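Local atomic coordinates of serpin (Taeniopygia guttata, PDB entry 5HGC), a protein that binds cortisol and possibly inhibits serine-type endopeptidases. Residues T130-P135 with K159-Q164; T165-A170 with P310-S315; G177-P182 with L227-S232; F193-E198 with K372-T377; L271-F276 with I349-P354. All blocks are in the same frame, centred on the assembly; numbering follows the deposited sequence.

How the contacts relate
From the N terminus, contact 1 (130-135 with 159-164) closes the loop spanned by helix 135-149. Contact 2 opens after it on strand 167-176 and closes a long loop at 310-315. Phe132 of contact 1 packs on the backbone of Thr165 in contact 2. Contact 3, 177-182 with 227-232, is nested inside the loop of contact 2, at the far side of the chain's centre. Contact 4 runs from 193-198 to 372-377, crosses contacts 2 and 3, and encloses contact 5, 271-276 with 349-354. Contact 5 also crosses contact 2. Contacts 3, 4 and 5 gather strands at one end of the fold; contacts 1 and 2 lie about 36 to 42 Å from them, centre to centre.

Contact 1: residues T130-P135 with K159-Q164; sequences TDFNKP and KDMDPQ
Two loops at the ends of the serpin helix F, here 135-149, meet through a phenylalanine, two prolines and a methionine. Phe132 turns its CB toward 159-164. Its CG stands anti to its own carbonyl carbon, with chi1 at -69°. The ring carries Thr130 CG2 over the centre of one face, 3.7 Å above the plane. Met161 approaches the same ring obliquely with its methyl tip, CE lying 4.3 Å from Phe132 CE1. Pro163 CA points a hydrogen at Phe132 O, a CA-H...O contact of 3.3 Å. Pro163 CB lies 4.2 Å from Pro135 CG, so the two proline rings approach loosely. The side chain of Asn133 crosses Pro163 at about a right angle, with ND2 4.0 Å from Pro163 CB. A type I turn runs from Asp131 to Lys134. Asp162 forms an Asx turn, its OD1 accepting from Gln164 N at 2.7 Å. Outside the pair, Glu139 of helix 135-149 bonds to Met161 N. No hydrogen bond joins the two segments, so their mutual hold rests on apolar packing and the CA-H...O contact, while the conventional hydrogen bonds lie within each loop and to its neighbours.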
# COMPACT_ATOMS: atom_id res chain seq x y z
N THR A 130 11.56 5.43 23.66
CA THR A 130 12.69 4.74 23.08
C THR A 130 13.96 5.50 23.41
O THR A 130 14.03 6.72 23.21
CB THR A 130 12.53 4.62 21.55
OG1 THR A 130 11.33 3.91 21.27
CG2 THR A 130 13.68 3.89 20.91
N ASP A 131 14.94 4.76 23.91
CA ASP A 131 16.28 5.28 24.15
C ASP A 131 17.13 5.12 22.89
O ASP A 131 17.78 4.08 22.70
CB ASP A 131 16.91 4.54 25.33
CG ASP A 131 18.19 5.23 25.86
OD1 ASP A 131 18.64 6.30 25.34
OD2 ASP A 131 18.73 4.68 26.83
N PHE A 132 17.10 6.14 22.03
CA PHE A 132 17.88 6.14 20.79
C PHE A 132 19.43 6.28 20.98
O PHE A 132 20.19 6.09 20.01
CB PHE A 132 17.36 7.23 19.87
CG PHE A 132 15.99 6.99 19.32
CD1 PHE A 132 15.77 6.01 18.33
CD2 PHE A 132 14.90 7.77 19.73
CE1 PHE A 132 14.49 5.82 17.78
CE2 PHE A 132 13.61 7.56 19.21
CZ PHE A 132 13.41 6.59 18.24
N ASN A 133 19.88 6.60 22.20
CA ASN A 133 21.29 6.57 22.56
C ASN A 133 21.76 5.19 22.95
O ASN A 133 22.77 5.02 23.64
CB ASN A 133 21.58 7.54 23.70
CG ASN A 133 21.89 8.92 23.21
OD1 ASN A 133 21.08 9.83 23.43
ND2 ASN A 133 23.04 9.11 22.54
N LYS A 134 20.99 4.19 22.55
CA LYS A 134 21.42 2.82 22.62
C LYS A 134 20.98 2.27 21.27
O LYS A 134 20.06 1.43 21.26
CB LYS A 134 20.71 2.09 23.76
CG LYS A 134 20.98 2.65 25.16
CD LYS A 134 20.53 1.73 26.29
CE LYS A 134 20.87 2.39 27.63
NZ LYS A 134 21.14 1.47 28.77
N PRO A 135 21.58 2.77 20.14
CA PRO A 135 21.17 2.38 18.78
C PRO A 135 21.02 0.88 18.59
O PRO A 135 19.99 0.43 18.11
CB PRO A 135 22.28 2.94 17.91
CG PRO A 135 22.66 4.20 18.62
CD PRO A 135 22.69 3.76 20.06
N LYS A 159 17.73 -0.12 10.43
CA LYS A 159 19.17 -0.49 10.50
C LYS A 159 19.91 0.83 10.62
O LYS A 159 19.53 1.80 9.94
CB LYS A 159 19.67 -1.22 9.22
N ASP A 160 20.93 0.89 11.48
CA ASP A 160 21.74 2.13 11.72
C ASP A 160 20.87 3.39 11.96
O ASP A 160 20.72 4.24 11.05
CB ASP A 160 22.71 2.41 10.54
CG ASP A 160 23.74 1.30 10.32
OD1 ASP A 160 24.31 0.76 11.30
OD2 ASP A 160 23.99 0.97 9.13
N MET A 161 20.32 3.53 13.17
CA MET A 161 19.41 4.64 13.48
C MET A 161 20.15 5.80 14.13
O MET A 161 20.85 5.59 15.13
CB MET A 161 18.26 4.18 14.36
CG MET A 161 17.05 3.65 13.59
SD MET A 161 16.28 4.84 12.45
CE MET A 161 15.48 5.94 13.60
N ASP A 162 20.00 7.00 13.59
CA ASP A 162 20.66 8.19 14.17
C ASP A 162 20.41 8.33 15.72
O ASP A 162 19.25 8.37 16.15
CB ASP A 162 20.28 9.48 13.44
CG ASP A 162 21.14 10.68 13.88
OD1 ASP A 162 21.45 10.82 15.07
OD2 ASP A 162 21.51 11.50 13.02
N PRO A 163 21.49 8.38 16.55
CA PRO A 163 21.28 8.50 18.01
C PRO A 163 20.59 9.80 18.46
O PRO A 163 20.12 9.89 19.58
CB PRO A 163 22.70 8.40 18.60
CG PRO A 163 23.62 8.60 17.46
CD PRO A 163 22.90 8.14 16.23
N GLN A 164 20.51 10.76 17.57
CA GLN A 164 19.71 11.94 17.80
C GLN A 164 18.21 11.92 17.32
O GLN A 164 17.57 13.01 17.14
CB GLN A 164 20.45 13.11 17.17
CG GLN A 164 21.22 13.91 18.19
CD GLN A 164 21.54 15.29 17.68
OE1 GLN A 164 22.13 15.43 16.59
NE2 GLN A 164 21.15 16.33 18.45

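Contact 2: residues T165-A170 with P310-S315; sequences TVMLLA and PDLKVS
Leu312 is the bump that fits between two side chains of 165-170. Its CG stands anti to the backbone N, chi1 173°, and this sends the two methyls to different partners. CD1 enters the angle between Val166 and Met167, 3.4 Å from Val166 CG1 and 3.7 Å from Met167 CB. CD2 lies against the end of Met167, whose chain crosses the leucine at about a right angle. Met167 bends at chi3 (66°), and its methyl CE drops between Leu312 CD2 and Val314 CG2, 3.5 Å from the latter. Leu169 CB lies loosely beside Val314 CG1. Ser315 fills the other end. Its CB rests 3.8 Å from Thr165 CG2, and its OG accepts from Val166 N at 2.8 Å and 160°. Its own N donates to Met167 O at 2.9 Å, in the carbonyl plane. Ser315 thus grips this backbone twice. These bonds lie where the loop 310-315 enters strand 316-325, which pairs directly and in parallel with strand 167-176, as in a native serpin whose reactive loop is not inserted. Leu49 of helix 39-52 touches both Leu169 and Val314. On its other edge strand 167-176 pairs with strand 100-106, and Leu168 packs on Phe104 there.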
# COMPACT_ATOMS: atom_id res chain seq x y z
N THR A 165 17.67 10.71 17.09
CA THR A 165 16.31 10.55 16.57
C THR A 165 15.38 11.08 17.61
O THR A 165 15.46 10.75 18.78
CB THR A 165 15.99 9.08 16.26
OG1 THR A 165 16.89 8.61 15.26
CG2 THR A 165 14.59 8.92 15.73
N VAL A 166 14.49 11.94 17.18
CA VAL A 166 13.48 12.44 18.09
C VAL A 166 12.29 11.45 18.05
O VAL A 166 11.90 10.89 19.08
CB VAL A 166 13.14 13.89 17.71
CG1 VAL A 166 11.94 14.40 18.45
CG2 VAL A 166 14.33 14.80 18.04
N MET A 167 11.75 11.20 16.84
CA MET A 167 10.60 10.29 16.62
C MET A 167 10.73 9.53 15.30
O MET A 167 11.01 10.12 14.25
CB MET A 167 9.29 11.07 16.68
CG MET A 167 8.09 10.30 16.18
SD MET A 167 6.53 11.09 16.58
CE MET A 167 6.63 12.57 15.59
N LEU A 168 10.57 8.22 15.40
CA LEU A 168 10.40 7.33 14.30
C LEU A 168 8.90 7.00 14.12
O LEU A 168 8.26 6.46 15.02
CB LEU A 168 11.19 6.04 14.59
CG LEU A 168 10.99 4.91 13.56
CD1 LEU A 168 11.46 5.33 12.17
CD2 LEU A 168 11.65 3.61 13.96
N LEU A 169 8.31 7.33 12.97
CA LEU A 169 6.95 6.85 12.62
C LEU A 169 7.10 5.61 11.78
O LEU A 169 7.69 5.68 10.71
CB LEU A 169 6.16 7.91 11.86
CG LEU A 169 4.75 7.58 11.35
CD1 LEU A 169 3.75 7.26 12.45
CD2 LEU A 169 4.29 8.80 10.56
N ALA A 170 6.64 4.48 12.29
CA ALA A 170 6.65 3.23 11.52
C ALA A 170 5.22 2.84 10.97
O ALA A 170 4.26 2.76 11.77
CB ALA A 170 7.20 2.10 12.37
N PRO A 310 6.14 22.85 21.67
CA PRO A 310 6.57 22.80 20.27
C PRO A 310 8.04 22.34 20.16
O PRO A 310 8.87 23.11 19.72
CB PRO A 310 6.42 24.24 19.82
CG PRO A 310 6.78 25.04 21.06
CD PRO A 310 6.34 24.20 22.24
N ASP A 311 8.32 21.10 20.57
CA ASP A 311 9.66 20.55 20.62
C ASP A 311 9.85 19.28 19.80
O ASP A 311 10.92 18.68 19.84
CB ASP A 311 10.10 20.30 22.10
CG ASP A 311 9.06 19.47 22.92
OD1 ASP A 311 8.12 18.86 22.36
OD2 ASP A 311 9.21 19.42 24.17
N LEU A 312 8.82 18.84 19.06
CA LEU A 312 8.89 17.52 18.40
C LEU A 312 8.85 17.69 16.90
O LEU A 312 8.30 18.66 16.40
CB LEU A 312 7.75 16.61 18.90
CG LEU A 312 7.54 15.25 18.23
CD1 LEU A 312 8.56 14.18 18.60
CD2 LEU A 312 6.18 14.73 18.55
N LYS A 313 9.46 16.76 16.17
CA LYS A 313 9.39 16.73 14.71
C LYS A 313 9.59 15.28 14.32
O LYS A 313 10.06 14.45 15.13
CB LYS A 313 10.49 17.60 14.08
CG LYS A 313 11.88 16.98 14.20
CD LYS A 313 12.95 17.88 13.61
CE LYS A 313 14.33 17.38 14.02
NZ LYS A 313 15.33 18.48 14.03
N VAL A 314 9.25 14.94 13.08
CA VAL A 314 9.36 13.55 12.67
C VAL A 314 10.74 13.40 12.14
O VAL A 314 11.06 14.04 11.16
CB VAL A 314 8.27 13.16 11.64
CG1 VAL A 314 8.38 11.71 11.22
CG2 VAL A 314 6.90 13.45 12.24
N SER A 315 11.57 12.59 12.79
CA SER A 315 12.95 12.40 12.35
C SER A 315 13.00 11.47 11.13
O SER A 315 13.73 11.72 10.19
CB SER A 315 13.85 11.84 13.47
OG SER A 315 13.94 12.72 14.57

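Contact 3: residues G177-P182 with L227-S232; sequences GSWEKP and LHYNGS. Unlike the reference sequence in segment 177-182: Ser178 (reference Asn).
This is an aromatic stack clamped by backbone hydrogen bonds, where the loop after strand 167-176 meets segment 227-232, which continues strand 222-228. Trp179 and Tyr229 lie side by side. Their rings form an offset stack, the tryptophan six-membered ring and the tyrosine ring 4.3 Å apart between centroids, planes at 7°. Leu227 CB packs 3.6 Å from Trp179 CZ3, and its CD1 lies farther off, over the indole face opposite Tyr229. Gly177 packs its CA 3.3 Å from Tyr229 CE1; a CB here would clash with that ring. Asn230 N donates to Ser178 O at 2.7 Å, nearly along the C=O axis. Glu180 N donates to His228 O at 2.9 Å, from above the carbonyl plane. Water 4 links Lys181 N to the same His228 O, and water 1 links Gly177 N to Tyr229 OH. Met357 of strand 355-361 touches both stacked rings. Trp179 and Tyr229 share a single beta bridge, and their position fits the breach region of the serpin fold.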
# COMPACT_ATOMS: atom_id res chain seq x y z
N GLY A 177 -3.36 -12.89 -0.09
CA GLY A 177 -4.77 -13.08 -0.32
C GLY A 177 -5.06 -14.53 -0.58
O GLY A 177 -4.21 -15.29 -1.06
N SER A 178 -6.29 -14.93 -0.29
CA SER A 178 -6.78 -16.16 -0.88
C SER A 178 -7.57 -15.89 -2.20
O SER A 178 -8.53 -15.09 -2.22
CB SER A 178 -7.63 -16.91 0.13
OG SER A 178 -7.93 -18.18 -0.37
N TRP A 179 -7.16 -16.56 -3.28
CA TRP A 179 -7.77 -16.35 -4.59
C TRP A 179 -9.21 -16.85 -4.69
O TRP A 179 -9.48 -18.00 -4.33
CB TRP A 179 -6.95 -17.06 -5.68
CG TRP A 179 -5.66 -16.39 -5.98
CD1 TRP A 179 -4.42 -16.99 -5.98
CD2 TRP A 179 -5.46 -15.01 -6.34
NE1 TRP A 179 -3.46 -16.04 -6.29
CE2 TRP A 179 -4.07 -14.82 -6.52
CE3 TRP A 179 -6.31 -13.90 -6.49
CZ2 TRP A 179 -3.51 -13.57 -6.88
CZ3 TRP A 179 -5.73 -12.63 -6.86
CH2 TRP A 179 -4.35 -12.49 -7.03
N GLU A 180 -10.14 -16.03 -5.21
CA GLU A 180 -11.51 -16.55 -5.45
C GLU A 180 -11.49 -17.75 -6.41
O GLU A 180 -12.18 -18.72 -6.16
CB GLU A 180 -12.45 -15.47 -5.93
CG GLU A 180 -13.90 -15.90 -6.05
CD GLU A 180 -14.75 -14.89 -6.81
OE1 GLU A 180 -14.72 -14.89 -8.09
OE2 GLU A 180 -15.43 -14.09 -6.12
N LYS A 181 -10.66 -17.66 -7.47
CA LYS A 181 -10.41 -18.68 -8.46
C LYS A 181 -8.96 -19.12 -8.31
O LYS A 181 -8.03 -18.46 -8.78
CB LYS A 181 -10.68 -18.12 -9.85
CG LYS A 181 -12.17 -18.06 -10.21
CD LYS A 181 -12.43 -16.94 -11.21
CE LYS A 181 -13.62 -17.21 -12.11
NZ LYS A 181 -13.30 -18.32 -13.07
N PRO A 182 -8.74 -20.23 -7.61
CA PRO A 182 -7.33 -20.70 -7.42
C PRO A 182 -6.65 -21.12 -8.72
O PRO A 182 -7.32 -21.59 -9.65
CB PRO A 182 -7.49 -21.94 -6.56
CG PRO A 182 -8.93 -22.33 -6.70
CD PRO A 182 -9.71 -21.05 -6.89
N LEU A 227 -8.54 -10.03 -10.86
CA LEU A 227 -8.77 -11.29 -10.16
C LEU A 227 -9.28 -10.95 -8.80
O LEU A 227 -8.69 -10.09 -8.14
CB LEU A 227 -7.46 -12.09 -10.02
CG LEU A 227 -6.82 -12.64 -11.31
CD1 LEU A 227 -5.71 -13.65 -11.01
CD2 LEU A 227 -7.92 -13.27 -12.16
N HIS A 228 -10.37 -11.58 -8.37
CA HIS A 228 -10.86 -11.34 -7.02
C HIS A 228 -10.15 -12.21 -6.03
O HIS A 228 -9.82 -13.39 -6.31
CB HIS A 228 -12.36 -11.59 -6.88
CG HIS A 228 -13.19 -10.60 -7.63
ND1 HIS A 228 -13.00 -9.24 -7.51
CD2 HIS A 228 -14.20 -10.77 -8.49
CE1 HIS A 228 -13.86 -8.61 -8.29
NE2 HIS A 228 -14.61 -9.52 -8.89
N TYR A 229 -9.93 -11.62 -4.87
CA TYR A 229 -9.69 -12.41 -3.66
C TYR A 229 -11.02 -12.85 -3.00
O TYR A 229 -12.08 -12.18 -3.16
CB TYR A 229 -8.86 -11.59 -2.70
CG TYR A 229 -7.40 -11.39 -3.09
CD1 TYR A 229 -6.51 -12.48 -3.14
CD2 TYR A 229 -6.91 -10.11 -3.39
CE1 TYR A 229 -5.16 -12.28 -3.45
CE2 TYR A 229 -5.58 -9.90 -3.74
CZ TYR A 229 -4.71 -10.98 -3.73
OH TYR A 229 -3.39 -10.77 -4.03
N ASN A 230 -10.96 -13.96 -2.27
CA ASN A 230 -12.01 -14.28 -1.29
C ASN A 230 -12.11 -13.12 -0.34
O ASN A 230 -11.08 -12.57 0.07
CB ASN A 230 -11.67 -15.53 -0.49
CG ASN A 230 -11.90 -16.78 -1.30
OD1 ASN A 230 -11.15 -17.76 -1.16
ND2 ASN A 230 -12.94 -16.76 -2.17
N GLY A 231 -13.32 -12.75 -0.00
CA GLY A 231 -13.49 -11.58 0.83
C GLY A 231 -13.80 -10.44 -0.10
O GLY A 231 -14.49 -10.60 -1.07
N SER A 232 -13.30 -9.27 0.20
CA SER A 232 -13.67 -8.11 -0.60
C SER A 232 -12.48 -7.49 -1.38
O SER A 232 -12.71 -6.56 -2.15
CB SER A 232 -14.33 -7.06 0.28
OG SER A 232 -13.48 -6.79 1.39
O HOH W 1 -2.03 -12.62 -2.47
O HOH W 2 -8.57 -13.37 0.83
O HOH W 3 -14.79 -12.42 -3.94
O HOH W 4 -9.59 -15.14 -8.47

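Contact 4: residues F193-E198 with K372-T377; sequences FFVDAE and KIVNPT
In this serpin the contact joins strand 189-194 and its continuation to the loop after strand 366-373, which holds an Asx turn at Asn375. Phe193 comes first and turns its CB toward 372-377. Its CG is anti to the backbone N, chi1 -171°, which sets one face of the ring against Pro376. Pro376 CD sits over the ring centre, 3.6 Å from the centroid and 10° off the normal, a CH-pi contact. Val374 O approaches the ring obliquely, 3.3 Å from CE1 of Phe193. An alanine here would remove the ring that Pro376 CD packs on, and would probably loosen the hold on the loop after strand 366-373. Phe194 turns its CB away, and its N bonds to the backbone of Ser352. Val195 faces the loop again. Both its methyls approach Val374 O, and CG2 also packs 3.8 Å from Asn375 CG. CG1 lies 4.2 Å from Val374 CG2. Beyond Val195 the segment leaves the contact and is poorly ordered. Elsewhere in the chain, Asn34 OD1 accepts from Val374 N and Asn375 N. Within the Asx turn, Asn375 OD1 takes two donors: Thr377 N at 2.9 Å, from above the amide plane, and Thr377 OG1 at 2.6 Å, on a lone pair.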
# COMPACT_ATOMS: atom_id res chain seq x y z
N PHE A 193 11.01 -14.89 -17.38
CA PHE A 193 10.48 -13.56 -17.14
C PHE A 193 11.51 -12.60 -17.68
O PHE A 193 12.70 -12.69 -17.33
CB PHE A 193 10.22 -13.33 -15.62
CG PHE A 193 9.49 -12.05 -15.34
CD1 PHE A 193 10.16 -10.82 -15.36
CD2 PHE A 193 8.11 -12.06 -15.09
CE1 PHE A 193 9.49 -9.62 -15.17
CE2 PHE A 193 7.43 -10.86 -14.90
CZ PHE A 193 8.12 -9.64 -14.93
N PHE A 194 11.06 -11.64 -18.48
CA PHE A 194 11.95 -10.74 -19.20
C PHE A 194 11.98 -9.39 -18.52
O PHE A 194 11.12 -8.56 -18.75
CB PHE A 194 11.65 -10.70 -20.74
CG PHE A 194 11.51 -12.10 -21.33
CD1 PHE A 194 12.65 -12.89 -21.61
CD2 PHE A 194 10.22 -12.70 -21.49
CE1 PHE A 194 12.52 -14.22 -22.07
CE2 PHE A 194 10.09 -14.01 -21.96
CZ PHE A 194 11.25 -14.77 -22.25
N VAL A 195 13.00 -9.21 -17.68
CA VAL A 195 13.24 -7.97 -16.96
C VAL A 195 13.64 -6.76 -17.84
O VAL A 195 13.01 -5.69 -17.68
CB VAL A 195 14.26 -8.19 -15.82
CG1 VAL A 195 14.41 -6.94 -14.97
CG2 VAL A 195 13.87 -9.37 -14.93
N ASP A 196 14.60 -6.92 -18.77
CA ASP A 196 15.44 -5.77 -19.35
C ASP A 196 15.47 -5.32 -20.85
O ASP A 196 15.38 -4.11 -21.14
CB ASP A 196 16.90 -5.90 -18.88
CG ASP A 196 17.27 -4.89 -17.86
OD1 ASP A 196 16.71 -3.77 -17.87
OD2 ASP A 196 18.15 -5.19 -17.04
N ALA A 197 15.73 -6.22 -21.80
CA ALA A 197 16.29 -7.51 -21.52
C ALA A 197 17.73 -7.52 -22.03
O ALA A 197 18.04 -8.07 -23.08
CB ALA A 197 15.42 -8.66 -22.05
N GLU A 198 18.59 -6.83 -21.28
CA GLU A 198 19.89 -7.39 -20.94
C GLU A 198 19.72 -8.48 -19.80
O GLU A 198 20.66 -9.23 -19.51
CB GLU A 198 20.90 -6.28 -20.59
N LYS A 372 4.94 -2.28 -8.61
CA LYS A 372 5.46 -2.26 -9.94
C LYS A 372 6.49 -3.35 -9.82
O LYS A 372 7.43 -3.22 -9.06
CB LYS A 372 6.10 -0.89 -10.24
CG LYS A 372 6.86 -0.94 -11.53
CD LYS A 372 7.55 0.34 -11.84
CE LYS A 372 8.52 0.10 -12.99
NZ LYS A 372 9.11 1.41 -13.40
N ILE A 373 6.24 -4.47 -10.50
CA ILE A 373 7.10 -5.64 -10.42
C ILE A 373 7.92 -5.66 -11.71
O ILE A 373 7.38 -5.97 -12.76
CB ILE A 373 6.30 -6.96 -10.28
CG1 ILE A 373 5.47 -7.00 -8.97
CG2 ILE A 373 7.24 -8.15 -10.20
CD1 ILE A 373 4.49 -5.89 -8.69
N VAL A 374 9.18 -5.25 -11.63
CA VAL A 374 10.10 -5.40 -12.77
C VAL A 374 10.87 -6.73 -12.65
O VAL A 374 11.28 -7.30 -13.64
CB VAL A 374 11.01 -4.14 -13.02
CG1 VAL A 374 10.37 -2.88 -12.46
CG2 VAL A 374 12.38 -4.27 -12.41
N ASN A 375 11.03 -7.25 -11.44
CA ASN A 375 11.75 -8.50 -11.29
C ASN A 375 11.21 -9.30 -10.11
O ASN A 375 11.55 -9.03 -8.98
CB ASN A 375 13.25 -8.21 -11.20
CG ASN A 375 14.11 -9.46 -11.10
OD1 ASN A 375 13.68 -10.60 -10.78
ND2 ASN A 375 15.38 -9.23 -11.33
N PRO A 376 10.36 -10.30 -10.38
CA PRO A 376 9.74 -11.02 -9.29
C PRO A 376 10.68 -12.00 -8.55
O PRO A 376 10.22 -12.73 -7.67
CB PRO A 376 8.60 -11.78 -10.01
CG PRO A 376 9.10 -12.04 -11.39
CD PRO A 376 9.99 -10.87 -11.70
N THR A 377 11.97 -12.01 -8.88
CA THR A 377 12.91 -12.90 -8.15
C THR A 377 13.81 -12.20 -7.12
O THR A 377 14.47 -12.88 -6.32
CB THR A 377 13.78 -13.77 -9.07
OG1 THR A 377 14.49 -12.92 -9.97
CG2 THR A 377 12.91 -14.74 -9.80

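Contact 5: residues L271-F276 with I349-P354; sequences LYFPKF and IEFSHP
The close-packed part of this contact lies around Phe351, just past a short parallel strand pairing. Strand 348-350 follows the serpin reactive loop and pairs here with strand 265-283, consistent with strand 1 of sheet C. Tyr272 sits between two backbone bonds. Its N donates to Ile349 O at 2.9 Å, nearly along the C=O axis, and its O accepts from Phe351 N at 2.9 Å and 175°. Phe351 is the centre of an inverse gamma turn and turns its CB toward 271-276. Phe273 presents its edge to the face of Phe351 in a T-shaped pair, centroids 5.3 Å apart and planes at 77°. Phe273 CD1 comes 3.6 Å from Phe351 CG. Leu271 CD1 reaches the rim of the Phe351 ring at CE1, 3.9 Å away, and Pro274 CD lies at 3.9 Å from Phe351 CB. An alanine at Phe351 would remove the ring, and with it the T-shaped pair and the leucine contact, which would probably weaken the apolar packing here. The face with Tyr272 and Glu350 is more open to solvent. One aliphatic touch carries it, Tyr272 CB against Glu350 CG at 3.7 Å. The Glu350 carboxylate forms a salt bridge with Arg191, which also makes a cation-pi contact with Tyr272. Strand 200-209 pairs antiparallel with strand 265-283. Leu237 of strand 233-240 touches both Phe273 and Phe351, and Phe355 of strand 355-361 meets both of their rings.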
# COMPACT_ATOMS: atom_id res chain seq x y z
N LEU A 271 -4.32 -17.97 -18.58
CA LEU A 271 -3.70 -16.95 -17.73
C LEU A 271 -2.46 -17.54 -17.10
O LEU A 271 -2.52 -18.63 -16.48
CB LEU A 271 -4.65 -16.38 -16.67
CG LEU A 271 -4.11 -15.19 -15.87
CD1 LEU A 271 -3.73 -13.95 -16.68
CD2 LEU A 271 -5.13 -14.83 -14.77
N TYR A 272 -1.36 -16.82 -17.32
CA TYR A 272 -0.10 -17.15 -16.77
C TYR A 272 0.32 -15.98 -15.90
O TYR A 272 0.39 -14.83 -16.35
CB TYR A 272 0.93 -17.40 -17.87
CG TYR A 272 0.72 -18.69 -18.60
CD1 TYR A 272 1.30 -19.89 -18.15
CD2 TYR A 272 -0.04 -18.73 -19.77
CE1 TYR A 272 1.11 -21.08 -18.82
CE2 TYR A 272 -0.23 -19.91 -20.46
CZ TYR A 272 0.35 -21.08 -19.98
OH TYR A 272 0.11 -22.25 -20.65
N PHE A 273 0.60 -16.29 -14.64
CA PHE A 273 0.91 -15.25 -13.66
C PHE A 273 1.93 -15.74 -12.67
O PHE A 273 1.78 -16.83 -12.19
CB PHE A 273 -0.35 -14.75 -12.95
CG PHE A 273 -0.11 -13.50 -12.17
CD1 PHE A 273 0.13 -12.31 -12.83
CD2 PHE A 273 -0.05 -13.53 -10.78
CE1 PHE A 273 0.38 -11.14 -12.13
CE2 PHE A 273 0.21 -12.36 -10.05
CZ PHE A 273 0.43 -11.16 -10.73
N PRO A 274 2.98 -14.96 -12.39
CA PRO A 274 4.03 -15.54 -11.53
C PRO A 274 3.62 -15.79 -10.03
O PRO A 274 2.87 -15.00 -9.47
CB PRO A 274 5.15 -14.51 -11.61
CG PRO A 274 4.50 -13.24 -11.97
CD PRO A 274 3.34 -13.60 -12.84
N LYS A 275 4.03 -16.93 -9.46
CA LYS A 275 4.10 -17.11 -8.02
C LYS A 275 5.33 -16.36 -7.55
O LYS A 275 6.43 -16.68 -7.95
CB LYS A 275 4.23 -18.59 -7.67
CG LYS A 275 4.51 -18.85 -6.19
CD LYS A 275 4.66 -20.33 -5.85
CE LYS A 275 5.61 -20.54 -4.68
NZ LYS A 275 5.59 -21.96 -4.26
N PHE A 276 5.14 -15.37 -6.68
CA PHE A 276 6.23 -14.55 -6.15
C PHE A 276 5.89 -13.85 -4.78
O PHE A 276 4.74 -13.91 -4.28
CB PHE A 276 6.60 -13.52 -7.21
CG PHE A 276 5.66 -12.35 -7.28
CD1 PHE A 276 4.40 -12.49 -7.85
CD2 PHE A 276 6.01 -11.10 -6.73
CE1 PHE A 276 3.50 -11.43 -7.91
CE2 PHE A 276 5.12 -10.02 -6.81
CZ PHE A 276 3.87 -10.18 -7.39
N ILE A 349 -2.91 -14.80 -21.93
CA ILE A 349 -2.21 -13.62 -21.36
C ILE A 349 -1.15 -14.14 -20.40
O ILE A 349 -1.43 -14.94 -19.50
CB ILE A 349 -3.14 -12.67 -20.56
CG1 ILE A 349 -4.39 -12.26 -21.38
CG2 ILE A 349 -2.38 -11.44 -20.02
CD1 ILE A 349 -4.13 -11.55 -22.70
N GLU A 350 0.09 -13.69 -20.61
CA GLU A 350 1.20 -14.17 -19.81
C GLU A 350 1.98 -13.01 -19.17
O GLU A 350 2.56 -12.20 -19.86
CB GLU A 350 2.10 -15.07 -20.65
CG GLU A 350 3.36 -15.46 -19.89
CD GLU A 350 4.15 -16.57 -20.53
OE1 GLU A 350 4.15 -16.66 -21.79
OE2 GLU A 350 4.76 -17.33 -19.74
N PHE A 351 1.95 -12.91 -17.85
CA PHE A 351 2.66 -11.80 -17.20
C PHE A 351 4.11 -12.22 -17.08
O PHE A 351 4.53 -12.83 -16.10
CB PHE A 351 2.01 -11.50 -15.86
CG PHE A 351 0.74 -10.71 -15.98
CD1 PHE A 351 -0.47 -11.34 -16.37
CD2 PHE A 351 0.76 -9.32 -15.75
CE1 PHE A 351 -1.65 -10.60 -16.52
CE2 PHE A 351 -0.42 -8.60 -15.89
CZ PHE A 351 -1.62 -9.21 -16.29
N SER A 352 4.87 -11.96 -18.12
CA SER A 352 6.20 -12.50 -18.15
C SER A 352 7.17 -11.38 -18.48
O SER A 352 8.31 -11.61 -18.80
CB SER A 352 6.29 -13.66 -19.14
OG SER A 352 6.11 -13.15 -20.44
N HIS A 353 6.68 -10.17 -18.46
CA HIS A 353 7.56 -9.04 -18.48
C HIS A 353 7.02 -8.00 -17.42
O HIS A 353 6.00 -8.28 -16.76
CB HIS A 353 7.76 -8.56 -19.92
CG HIS A 353 6.53 -8.05 -20.57
ND1 HIS A 353 5.69 -8.86 -21.29
CD2 HIS A 353 5.99 -6.80 -20.60
CE1 HIS A 353 4.67 -8.14 -21.75
NE2 HIS A 353 4.83 -6.89 -21.35
N PRO A 354 7.71 -6.87 -17.19
CA PRO A 354 7.26 -6.07 -16.05
C PRO A 354 5.81 -5.59 -16.12
O PRO A 354 5.31 -5.24 -17.20
CB PRO A 354 8.22 -4.85 -16.09
CG PRO A 354 9.44 -5.39 -16.74
CD PRO A 354 8.86 -6.23 -17.85